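Local atomic coordinates of tail component (Lactobacillus phage J-1, PDB entry 5LY8), a protein that probably helps the phage recognise its Lactobacillus casei host, this chain being the second carbohydrate-binding module of the evolved distal tail protein Dit. Residues Arg16-Phe22 / Trp226-Glu232; Asp21-Pro26 / Tyr56-Ala61. All coordinates share one frame. Residue numbers count along the deposited sequence, not the author numbering.

Contact 1 (Arg16-Phe22 / Trp226-Glu232). With MG (magnesium ion), chain C.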
loop_
_atom_site.group_PDB
_atom_site.type_symbol
_atom_site.label_atom_id
_atom_site.label_comp_id
_atom_site.label_asym_id
_atom_site.label_seq_id
_atom_site.Cartn_x
_atom_site.Cartn_y
_atom_site.Cartn_z
ATOM N N ARG A 16 -8.806 -7.729 14.695
ATOM C CA ARG A 16 -7.663 -7.905 13.836
ATOM C C ARG A 16 -7.821 -9.136 12.970
ATOM O O ARG A 16 -8.180 -10.203 13.480
ATOM C CB ARG A 16 -6.365 -7.950 14.651
ATOM C CG ARG A 16 -5.184 -7.585 13.759
ATOM C CD ARG A 16 -3.968 -7.253 14.553
ATOM N NE ARG A 16 -3.930 -5.844 14.930
ATOM C CZ ARG A 16 -2.842 -5.269 15.418
ATOM N NH1 ARG A 16 -1.731 -5.971 15.576
ATOM N NH2 ARG A 16 -2.847 -3.981 15.729
ATOM N N VAL A 17 -7.649 -8.979 11.659
ATOM C CA VAL A 17 -7.777 -10.064 10.698
ATOM C C VAL A 17 -6.449 -10.798 10.594
ATOM O O VAL A 17 -6.447 -12.034 10.535
ATOM C CB VAL A 17 -8.259 -9.496 9.346
ATOM C CG1 VAL A 17 -8.079 -10.481 8.195
ATOM C CG2 VAL A 17 -9.715 -9.062 9.451
ATOM N N TYR A 18 -5.327 -10.060 10.542
ATOM C CA TYR A 18 -4.022 -10.703 10.449
ATOM C C TYR A 18 -3.033 -9.693 10.952
ATOM O O TYR A 18 -3.329 -8.497 10.991
ATOM C CB TYR A 18 -3.667 -11.127 8.989
ATOM C CG TYR A 18 -3.234 -9.960 8.123
ATOM C CD1 TYR A 18 -4.170 -9.185 7.446
ATOM C CD2 TYR A 18 -1.896 -9.579 8.050
ATOM C CE1 TYR A 18 -3.789 -8.056 6.724
ATOM C CE2 TYR A 18 -1.508 -8.452 7.331
ATOM C CZ TYR A 18 -2.459 -7.679 6.703
ATOM O OH TYR A 18 -2.094 -6.549 6.020
ATOM N N HIS A 19 -1.840 -10.180 11.281
ATOM C CA HIS A 19 -0.740 -9.333 11.674
ATOM C C HIS A 19 0.545 -10.006 11.245
ATOM O O HIS A 19 0.812 -11.158 11.623
ATOM C CB HIS A 19 -0.750 -9.065 13.194
ATOM C CG HIS A 19 0.456 -8.316 13.665
ATOM N ND1 HIS A 19 1.040 -8.593 14.879
ATOM C CD2 HIS A 19 1.184 -7.356 13.043
ATOM C CE1 HIS A 19 2.079 -7.785 14.980
ATOM N NE2 HIS A 19 2.209 -7.020 13.902
ATOM N N LEU A 20 1.321 -9.318 10.411
ATOM C CA LEU A 20 2.658 -9.772 10.030
ATOM C C LEU A 20 3.681 -8.918 10.751
ATOM O O LEU A 20 3.687 -7.705 10.572
ATOM C CB LEU A 20 2.917 -9.678 8.513
ATOM C CG LEU A 20 1.911 -10.443 7.640
ATOM C CD1 LEU A 20 2.198 -10.233 6.167
ATOM C CD2 LEU A 20 1.894 -11.946 7.950
ATOM N N ASP A 21 4.517 -9.528 11.581
ATOM C CA ASP A 21 5.630 -8.812 12.210
ATOM C C ASP A 21 6.965 -9.148 11.550
ATOM O O ASP A 21 7.983 -8.540 11.886
ATOM C CB ASP A 21 5.709 -9.065 13.719
ATOM C CG ASP A 21 5.843 -10.501 14.154
ATOM O OD1 ASP A 21 6.347 -11.339 13.354
ATOM O OD2 ASP A 21 5.398 -10.810 15.287
ATOM N N PHE A 22 6.982 -10.124 10.642
ATOM C CA PHE A 22 8.157 -10.532 9.863
ATOM C C PHE A 22 9.255 -11.167 10.707
ATOM O O PHE A 22 10.350 -11.352 10.179
ATOM C CB PHE A 22 8.710 -9.395 8.976
ATOM C CG PHE A 22 7.644 -8.897 8.036
ATOM C CD1 PHE A 22 7.140 -7.616 8.151
ATOM C CD2 PHE A 22 7.113 -9.729 7.056
ATOM C CE1 PHE A 22 6.148 -7.158 7.279
ATOM C CE2 PHE A 22 6.127 -9.265 6.180
ATOM C CZ PHE A 22 5.616 -8.007 6.336
ATOM N N TRP A 226 9.899 -3.170 4.917
ATOM C CA TRP A 226 8.516 -3.264 5.383
ATOM C C TRP A 226 8.577 -3.983 6.714
ATOM O O TRP A 226 9.031 -5.128 6.794
ATOM C CB TRP A 226 7.767 -4.057 4.324
ATOM C CG TRP A 226 6.307 -4.311 4.543
ATOM C CD1 TRP A 226 5.409 -3.548 5.243
ATOM C CD2 TRP A 226 5.557 -5.369 3.936
ATOM N NE1 TRP A 226 4.138 -4.079 5.106
ATOM C CE2 TRP A 226 4.211 -5.202 4.318
ATOM C CE3 TRP A 226 5.901 -6.470 3.132
ATOM C CZ2 TRP A 226 3.212 -6.102 3.928
ATOM C CZ3 TRP A 226 4.913 -7.344 2.724
ATOM C CH2 TRP A 226 3.586 -7.161 3.124
ATOM N N GLN A 227 8.209 -3.273 7.793
ATOM C CA GLN A 227 8.467 -3.755 9.152
ATOM C C GLN A 227 7.269 -4.344 9.868
ATOM O O GLN A 227 7.457 -5.051 10.861
ATOM C CB GLN A 227 9.098 -2.641 10.021
ATOM C CG GLN A 227 10.252 -1.924 9.298
ATOM C CD GLN A 227 11.277 -1.234 10.168
ATOM O OE1 GLN A 227 11.154 -1.167 11.418
ATOM N NE2 GLN A 227 12.336 -0.745 9.501
ATOM N N ASP A 228 6.048 -4.084 9.390
ATOM C CA ASP A 228 4.857 -4.558 10.078
ATOM C C ASP A 228 3.686 -4.365 9.150
ATOM O O ASP A 228 3.661 -3.414 8.351
ATOM C CB ASP A 228 4.636 -3.739 11.378
ATOM C CG ASP A 228 3.693 -4.398 12.364
ATOM O OD1 ASP A 228 4.121 -5.352 13.043
ATOM O OD2 ASP A 228 2.492 -4.025 12.381
ATOM N N SER A 229 2.690 -5.248 9.261
ATOM C CA SER A 229 1.466 -5.122 8.481
ATOM C C SER A 229 0.293 -5.657 9.280
ATOM O O SER A 229 0.397 -6.744 9.857
ATOM C CB SER A 229 1.578 -5.946 7.196
ATOM O OG SER A 229 0.486 -5.727 6.310
ATOM N N TYR A 230 -0.855 -4.967 9.247
ATOM C CA TYR A 230 -2.058 -5.534 9.849
ATOM C C TYR A 230 -3.264 -4.885 9.243
ATOM O O TYR A 230 -3.217 -3.752 8.742
ATOM C CB TYR A 230 -2.097 -5.470 11.392
ATOM C CG TYR A 230 -2.066 -4.094 11.997
ATOM C CD1 TYR A 230 -3.241 -3.377 12.216
ATOM C CD2 TYR A 230 -0.870 -3.535 12.426
ATOM C CE1 TYR A 230 -3.223 -2.137 12.847
ATOM C CE2 TYR A 230 -0.837 -2.284 13.037
ATOM C CZ TYR A 230 -2.017 -1.595 13.257
ATOM O OH TYR A 230 -1.971 -0.339 13.836
ATOM N N PHE A 231 -4.388 -5.587 9.367
ATOM C CA PHE A 231 -5.683 -5.065 8.974
ATOM C C PHE A 231 -6.628 -5.361 10.123
ATOM O O PHE A 231 -6.633 -6.490 10.647
ATOM C CB PHE A 231 -6.208 -5.770 7.724
ATOM C CG PHE A 231 -7.605 -5.339 7.319
ATOM C CD1 PHE A 231 -7.794 -4.348 6.369
ATOM C CD2 PHE A 231 -8.731 -5.900 7.927
ATOM C CE1 PHE A 231 -9.084 -3.957 5.998
ATOM C CE2 PHE A 231 -10.017 -5.481 7.579
ATOM C CZ PHE A 231 -10.189 -4.534 6.609
ATOM N N GLU A 232 -7.409 -4.359 10.527
ATOM C CA GLU A 232 -8.440 -4.513 11.538
ATOM C C GLU A 232 -9.762 -3.967 11.093
ATOM O O GLU A 232 -9.821 -2.840 10.612
ATOM C CB GLU A 232 -8.081 -3.759 12.837
ATOM C CG GLU A 232 -6.796 -4.127 13.536
ATOM C CD GLU A 232 -6.481 -3.253 14.738
ATOM O OE1 GLU A 232 -5.769 -3.762 15.629
ATOM O OE2 GLU A 232 -6.808 -2.040 14.724
HETATM MG MG MG C . 8.542 -6.328 12.480
HETATM O O HOH W 1 6.694 -5.599 13.879
HETATM O O HOH W 2 9.301 -7.510 14.535
HETATM O O HOH W 3 9.858 -4.659 13.677
#
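Antiparallel pairing is evident from the strand axes, 4.7 Å apart at 175°, and is held by the backbone hydrogen bonds V17 N to F231 O (2.9 Å), L20 N to S229 O (2.8 Å) and S229 N to L20 O (3.0 Å); F231 N to Y18 O, at 3.5 Å, is weak. R16 NE reaches E232 OE1 at 2.9 Å in a salt bridge, H19 NE2 donates to D228 OD1 (2.7 Å), and Y18 OH to S229 OG (2.7 Å). The R16 guanidinium also lies flat on Y230, planes at 16°: a cation-pi stack. F22 points its ring edge at the face of W226, centroids 4.7 Å apart. Where the pairing ends, D21 O (2.4 Å) and Q227 O (2.3 Å) bind magnesium. Strand 11-20 is outermost in the six-stranded antiparallel sheet of this carbohydrate-binding module, whose family belongs to the concanavalin clan; strand 223-238 sits between it and strand 94-103, where N98 OD1 is hydrogen-bonded to S229 OG and W226 NE1, while W209 of strand 208-216 stacks on Y18.

Contact 2 (Asp21-Pro26 / Tyr56-Ala61). With MG (magnesium ion), chain C.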
loop_
_atom_site.group_PDB
_atom_site.type_symbol
_atom_site.label_atom_id
_atom_site.label_comp_id
_atom_site.label_asym_id
_atom_site.label_seq_id
_atom_site.Cartn_x
_atom_site.Cartn_y
_atom_site.Cartn_z
ATOM N N ASP A 21 4.517 -9.528 11.581
ATOM C CA ASP A 21 5.630 -8.812 12.210
ATOM C C ASP A 21 6.965 -9.148 11.550
ATOM O O ASP A 21 7.983 -8.540 11.886
ATOM C CB ASP A 21 5.709 -9.065 13.719
ATOM C CG ASP A 21 5.843 -10.501 14.154
ATOM O OD1 ASP A 21 6.347 -11.339 13.354
ATOM O OD2 ASP A 21 5.398 -10.810 15.287
ATOM N N PHE A 22 6.982 -10.124 10.642
ATOM C CA PHE A 22 8.157 -10.532 9.863
ATOM C C PHE A 22 9.255 -11.167 10.707
ATOM O O PHE A 22 10.350 -11.352 10.179
ATOM C CB PHE A 22 8.710 -9.395 8.976
ATOM C CG PHE A 22 7.644 -8.897 8.036
ATOM C CD1 PHE A 22 7.140 -7.616 8.151
ATOM C CD2 PHE A 22 7.113 -9.729 7.056
ATOM C CE1 PHE A 22 6.148 -7.158 7.279
ATOM C CE2 PHE A 22 6.127 -9.265 6.180
ATOM C CZ PHE A 22 5.616 -8.007 6.336
ATOM N N ASN A 23 8.965 -11.551 11.959
ATOM C CA ASN A 23 9.975 -12.251 12.793
ATOM C C ASN A 23 10.271 -13.650 12.216
ATOM O O ASN A 23 11.335 -14.185 12.354
ATOM C CB ASN A 23 9.528 -12.321 14.251
ATOM C CG ASN A 23 9.615 -10.987 14.953
ATOM O OD1 ASN A 23 10.295 -10.104 14.540
ATOM N ND2 ASN A 23 8.926 -10.873 16.037
ATOM N N GLN A 24 9.272 -14.220 11.581
ATOM C CA GLN A 24 9.319 -15.477 10.874
ATOM C C GLN A 24 8.614 -15.286 9.526
ATOM O O GLN A 24 7.820 -14.367 9.367
ATOM C CB GLN A 24 8.585 -16.587 11.616
ATOM C CG GLN A 24 7.052 -16.518 11.697
ATOM C CD GLN A 24 6.362 -15.498 12.669
ATOM O OE1 GLN A 24 7.104 -14.762 13.358
ATOM N NE2 GLN A 24 4.905 -15.578 12.854
ATOM N N THR A 25 8.906 -16.165 8.580
ATOM C CA THR A 25 8.269 -16.160 7.278
ATOM C C THR A 25 6.740 -16.070 7.426
ATOM O O THR A 25 6.144 -16.803 8.174
ATOM C CB THR A 25 8.612 -17.430 6.457
ATOM O OG1 THR A 25 10.014 -17.484 6.213
ATOM C CG2 THR A 25 7.953 -17.429 5.142
ATOM N N PRO A 26 6.162 -15.068 6.769
ATOM C CA PRO A 26 4.708 -14.904 6.856
ATOM C C PRO A 26 3.936 -16.153 6.430
ATOM O O PRO A 26 4.340 -16.856 5.500
ATOM C CB PRO A 26 4.437 -13.793 5.859
ATOM C CG PRO A 26 5.687 -12.986 5.863
ATOM C CD PRO A 26 6.775 -14.013 5.950
ATOM N N TYR A 56 13.904 -11.854 4.865
ATOM C CA TYR A 56 13.502 -11.431 6.203
ATOM C C TYR A 56 14.685 -11.373 7.144
ATOM O O TYR A 56 15.430 -12.348 7.240
ATOM C CB TYR A 56 12.412 -12.336 6.774
ATOM C CG TYR A 56 11.253 -12.501 5.831
ATOM C CD1 TYR A 56 10.332 -11.479 5.649
ATOM C CD2 TYR A 56 11.101 -13.664 5.077
ATOM C CE1 TYR A 56 9.310 -11.594 4.718
ATOM C CE2 TYR A 56 10.099 -13.778 4.123
ATOM C CZ TYR A 56 9.199 -12.742 3.951
ATOM O OH TYR A 56 8.169 -12.856 3.052
ATOM N N ALA A 57 14.884 -10.237 7.825
ATOM C CA ALA A 57 15.924 -10.115 8.848
ATOM C C ALA A 57 15.466 -9.123 9.890
ATOM O O ALA A 57 14.947 -8.071 9.543
ATOM C CB ALA A 57 17.210 -9.627 8.210
ATOM N N ASN A 58 15.712 -9.425 11.172
ATOM C CA ASN A 58 15.463 -8.483 12.255
ATOM C C ASN A 58 14.028 -7.981 12.351
ATOM O O ASN A 58 13.824 -6.829 12.725
ATOM C CB ASN A 58 16.452 -7.320 12.156
ATOM C CG ASN A 58 17.843 -7.786 12.460
ATOM O OD1 ASN A 58 18.019 -8.645 13.306
ATOM N ND2 ASN A 58 18.860 -7.288 11.743
ATOM N N GLY A 59 13.061 -8.823 11.981
ATOM C CA GLY A 59 11.655 -8.426 12.041
ATOM C C GLY A 59 11.259 -7.497 10.916
ATOM O O GLY A 59 10.295 -6.724 11.035
ATOM N N ILE A 60 12.000 -7.570 9.801
ATOM C CA ILE A 60 11.816 -6.680 8.666
ATOM C C ILE A 60 11.857 -7.461 7.352
ATOM O O ILE A 60 12.695 -8.352 7.176
ATOM C CB ILE A 60 12.925 -5.607 8.688
ATOM C CG1 ILE A 60 12.873 -4.752 9.979
ATOM C CG2 ILE A 60 12.834 -4.723 7.415
ATOM C CD1 ILE A 60 14.223 -3.919 10.247
ATOM N N ALA A 61 10.934 -7.127 6.442
ATOM C CA ALA A 61 10.909 -7.685 5.097
ATOM C C ALA A 61 11.630 -6.741 4.143
ATOM O O ALA A 61 11.322 -5.529 4.095
ATOM C CB ALA A 61 9.483 -7.919 4.639
HETATM MG MG MG C . 8.542 -6.328 12.480
HETATM O O HOH W 4 13.086 -11.364 10.553
HETATM O O HOH W 2 9.301 -7.510 14.535
HETATM O O HOH W 3 9.858 -4.659 13.677
HETATM O O HOH W 1 6.694 -5.599 13.879
#
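No direct hydrogen bond joins these segments; a metal ion, a water and side-chain packing do so, and 346 Å² is buried between the segments, both sides summed. Y56 comes first, its ring face against the P26 ring, with P26 CD 3.4 Å from Y56 CZ. The same tyrosine meets F22 rim to rim: the planes are nearly parallel at 8°, but the centroids lie 6.0 Å apart, so neither ring covers the other. From A57 to I60 the chain reverses in a type I' turn, fitting the positive phi of N58 (58°) and G59 (76°), and this brings G59 to the loop. Its CA is 3.3 Å from N23 OD1, and a beta carbon on G59 would clash with that oxygen. Water 4 bridges the backbones, donating to F22 O (2.8 Å) and accepting from G59 N (2.9 Å). G59 O and D21 O lie 3.1 Å apart, close for two acceptors, because both ligate the magnesium. At A61, CB sits over the F22 ring, 3.9 Å from its centroid and 11° off the normal, a CH-pi contact. Within 21-26, D21 OD1 accepts from N23 N (3.0 Å), forming an Asx turn. Together with Q227 O and three waters, the two carbonyls complete a six-ligand magnesium site in which every protein ligand is a backbone oxygen, uniting loop, beta-hairpin turn and sheet strand.

Overall arrangement
Both contacts are partly buried and share D21 and F22, where strand 11-20 gives way to a loop. The centre of contact 1 lies about 12 Å from the centre of the chain, that of contact 2 about 18 Å, and contact 1 buries 708 Å² against 346 Å². Contact 1 has the backbone hydrogen bonds of a sheet, with a salt bridge and a histidine-carboxylate bond added by side chains. Contact 2, between a loop and a small hairpin, lacks any direct hydrogen bond between its segments. Metal and aromatic contacts are common to both: one magnesium takes D21 from the shared residues, Q227 from contact 1 and G59 from contact 2, and F22 meets W226 in one and A61 in the other. W226 O and A61 N, 2.8 Å apart, probably form a hydrogen bond.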